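Local coordinates for protein transmembrane oligosaccharyl transferase (Archaeoglobus fulgidus, PDB 3WAJ) that belongs to the membrane-embedded STT3/AglB family of oligosaccharyl transferases, joining a multi-helix transmembrane region that carries a zinc ion to a globular C-terminal region, at residues N713-L721 against I761-G769. Numbering follows the deposited sequence.
Sequences NLNNESQVL and IPVKIAPSG
Ile-765 and Glu-717 meet where an extended loop passes the first turn of a helix, an instance of a carboxylate receiving a backbone NH of an irregular segment. The Ile-765 N donates to Glu-717 OE2 at 2.9 Å, nearly straight at 169°, but arrives from above the carboxylate plane, 61° out of it. Glu-717 reaches this spot with its CG anti to the carbonyl carbon (chi1 -59°) and the chain extended beyond, crossing the Ile-765 side chain at about a right angle; OE2 also lies 3.5 Å from Ile-765 CB. The other oxygen, OE1, rests against Lys-764 CG at 3.8 Å, while the ammonium group of that lysine stays farther off and probably adds only a modest electrostatic pull. This is the N-terminal turn of helix 717-732 in the globular C-terminal region; Asn-716, the last residue of a type I turn from Asn-713, is the N-cap, its OD1 accepting from Gln-719 N. Apolar side chains supply much of the remaining contact. Ile-765 CG2 packs on Leu-721 CB at 4.2 Å, and Val-720 CG1 lies 3.8 Å from Ile-765 O and also touches Ala-766 CA. Pro-767 takes Leu-714 CD2 at its CG, 4.1 Å away, with Trp-705 of helix 703-708 touching both side chains. A water donates to Leu-714 O and to Ile-765 O, bridging the two backbones.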
loop_
_atom_site.group_PDB
_atom_site.type_symbol
_atom_site.label_atom_id
_atom_site.label_comp_id
_atom_site.label_asym_id
_atom_site.label_seq_id
_atom_site.Cartn_x
_atom_site.Cartn_y
_atom_site.Cartn_z
ATOM N N ASN A 713 -32.410 7.474 17.665
ATOM C CA ASN A 713 -33.140 6.474 16.904
ATOM C C ASN A 713 -32.802 6.618 15.409
ATOM O O ASN A 713 -33.174 7.606 14.765
ATOM C CB ASN A 713 -34.634 6.628 17.129
ATOM C CG ASN A 713 -35.445 5.598 16.368
ATOM O OD1 ASN A 713 -34.924 4.559 15.963
ATOM N ND2 ASN A 713 -36.725 5.881 16.169
ATOM N N LEU A 714 -32.110 5.630 14.855
ATOM C CA LEU A 714 -31.624 5.733 13.485
ATOM C C LEU A 714 -32.757 5.719 12.465
ATOM O O LEU A 714 -32.535 5.976 11.286
ATOM C CB LEU A 714 -30.598 4.636 13.193
ATOM C CG LEU A 714 -29.419 4.611 14.165
ATOM C CD1 LEU A 714 -28.435 3.528 13.773
ATOM C CD2 LEU A 714 -28.737 5.977 14.231
ATOM N N ASN A 715 -33.973 5.434 12.929
ATOM C CA ASN A 715 -35.155 5.439 12.064
ATOM C C ASN A 715 -35.847 6.794 12.033
ATOM O O ASN A 715 -36.763 7.027 11.231
ATOM C CB ASN A 715 -36.146 4.361 12.505
ATOM C CG ASN A 715 -35.794 3.013 11.963
ATOM O OD1 ASN A 715 -35.409 2.890 10.800
ATOM N ND2 ASN A 715 -35.903 1.988 12.801
ATOM N N ASN A 716 -35.396 7.678 12.916
ATOM C CA ASN A 716 -35.882 9.042 12.987
ATOM C C ASN A 716 -34.962 9.977 12.199
ATOM O O ASN A 716 -33.883 10.360 12.677
ATOM C CB ASN A 716 -35.915 9.464 14.449
ATOM C CG ASN A 716 -36.613 10.786 14.664
ATOM O OD1 ASN A 716 -36.489 11.725 13.865
ATOM N ND2 ASN A 716 -37.355 10.869 15.762
ATOM N N GLU A 717 -35.393 10.352 10.999
ATOM C CA GLU A 717 -34.604 11.206 10.123
ATOM C C GLU A 717 -34.251 12.548 10.755
ATOM O O GLU A 717 -33.132 13.052 10.578
ATOM C CB GLU A 717 -35.315 11.397 8.768
ATOM C CG GLU A 717 -35.581 10.094 8.027
ATOM C CD GLU A 717 -36.030 10.297 6.581
ATOM O OE1 GLU A 717 -37.062 9.718 6.199
ATOM O OE2 GLU A 717 -35.341 11.002 5.814
ATOM N N SER A 718 -35.192 13.134 11.493
ATOM C CA SER A 718 -34.953 14.464 12.068
ATOM C C SER A 718 -33.852 14.424 13.125
ATOM O O SER A 718 -32.905 15.227 13.096
ATOM C CB SER A 718 -36.229 15.058 12.653
ATOM O OG SER A 718 -35.983 16.400 13.014
ATOM N N GLN A 719 -33.969 13.464 14.041
ATOM C CA GLN A 719 -32.970 13.292 15.102
ATOM C C GLN A 719 -31.609 12.947 14.497
ATOM O O GLN A 719 -30.590 13.499 14.915
ATOM C CB GLN A 719 -33.408 12.227 16.125
ATOM C CG GLN A 719 -32.758 12.410 17.490
ATOM C CD GLN A 719 -32.967 11.222 18.437
ATOM O OE1 GLN A 719 -33.426 10.158 18.026
ATOM N NE2 GLN A 719 -32.617 11.406 19.711
ATOM N N VAL A 720 -31.596 12.051 13.505
ATOM C CA VAL A 720 -30.354 11.709 12.819
ATOM C C VAL A 720 -29.732 12.978 12.233
ATOM O O VAL A 720 -28.577 13.307 12.524
ATOM C CB VAL A 720 -30.557 10.655 11.709
ATOM C CG1 VAL A 720 -29.363 10.654 10.754
ATOM C CG2 VAL A 720 -30.768 9.253 12.313
ATOM N N LEU A 721 -30.512 13.709 11.442
ATOM C CA LEU A 721 -30.018 14.929 10.799
ATOM C C LEU A 721 -29.540 16.004 11.789
ATOM O O LEU A 721 -28.469 16.577 11.619
ATOM C CB LEU A 721 -31.084 15.510 9.869
ATOM C CG LEU A 721 -30.686 16.829 9.217
ATOM C CD1 LEU A 721 -29.526 16.619 8.249
ATOM C CD2 LEU A 721 -31.883 17.495 8.533
ATOM N N ILE A 761 -35.556 9.089 -7.360
ATOM C CA ILE A 761 -35.248 8.044 -6.386
ATOM C C ILE A 761 -35.158 8.620 -4.969
ATOM O O ILE A 761 -34.323 9.485 -4.701
ATOM C CB ILE A 761 -33.911 7.364 -6.742
ATOM C CG1 ILE A 761 -34.037 6.585 -8.057
ATOM C CG2 ILE A 761 -33.414 6.489 -5.596
ATOM C CD1 ILE A 761 -34.972 5.386 -8.009
ATOM N N PRO A 762 -36.023 8.150 -4.049
ATOM C CA PRO A 762 -35.950 8.720 -2.691
ATOM C C PRO A 762 -34.900 8.008 -1.875
ATOM O O PRO A 762 -34.558 6.874 -2.220
ATOM C CB PRO A 762 -37.335 8.427 -2.107
ATOM C CG PRO A 762 -37.771 7.172 -2.822
ATOM C CD PRO A 762 -37.194 7.268 -4.224
ATOM N N VAL A 763 -34.409 8.657 -0.817
ATOM C CA VAL A 763 -33.429 8.061 0.078
ATOM C C VAL A 763 -33.696 8.532 1.512
ATOM O O VAL A 763 -33.964 9.713 1.747
ATOM C CB VAL A 763 -31.985 8.427 -0.353
ATOM C CG1 VAL A 763 -31.774 9.935 -0.292
ATOM C CG2 VAL A 763 -30.947 7.700 0.506
ATOM N N LYS A 764 -33.641 7.621 2.479
ATOM C CA LYS A 764 -33.844 8.045 3.858
ATOM C C LYS A 764 -32.585 8.694 4.412
ATOM O O LYS A 764 -31.462 8.274 4.095
ATOM C CB LYS A 764 -34.326 6.895 4.753
ATOM C CG LYS A 764 -35.787 6.578 4.543
ATOM C CD LYS A 764 -36.339 5.613 5.585
ATOM C CE LYS A 764 -35.636 4.263 5.548
ATOM N NZ LYS A 764 -36.447 3.206 6.226
ATOM N N ILE A 765 -32.782 9.734 5.222
ATOM C CA ILE A 765 -31.668 10.409 5.877
ATOM C C ILE A 765 -31.278 9.593 7.112
ATOM O O ILE A 765 -31.915 9.686 8.159
ATOM C CB ILE A 765 -32.012 11.879 6.187
ATOM C CG1 ILE A 765 -32.281 12.599 4.866
ATOM C CG2 ILE A 765 -30.871 12.555 6.961
ATOM C CD1 ILE A 765 -32.581 14.049 5.008
ATOM N N ALA A 766 -30.246 8.764 6.950
ATOM C CA ALA A 766 -29.833 7.774 7.948
ATOM C C ALA A 766 -28.475 7.196 7.588
ATOM O O ALA A 766 -28.125 7.129 6.405
ATOM C CB ALA A 766 -30.856 6.653 8.036
ATOM N N PRO A 767 -27.712 6.751 8.604
ATOM C CA PRO A 767 -26.433 6.131 8.265
ATOM C C PRO A 767 -26.681 4.697 7.788
ATOM O O PRO A 767 -27.833 4.296 7.682
ATOM C CB PRO A 767 -25.672 6.146 9.598
ATOM C CG PRO A 767 -26.740 6.023 10.646
ATOM C CD PRO A 767 -27.947 6.793 10.064
ATOM N N SER A 768 -25.624 3.945 7.499
ATOM C CA SER A 768 -25.759 2.616 6.905
ATOM C C SER A 768 -24.452 1.869 7.148
ATOM O O SER A 768 -23.503 2.425 7.733
ATOM C CB SER A 768 -26.019 2.733 5.410
ATOM O OG SER A 768 -24.832 3.161 4.738
ATOM N N GLY A 769 -24.387 0.622 6.696
ATOM C CA GLY A 769 -23.206 -0.188 6.942
ATOM C C GLY A 769 -21.955 0.389 6.295
ATOM O O GLY A 769 -21.984 0.874 5.140
HETATM O O HOH W 1 -33.685 7.757 9.832
#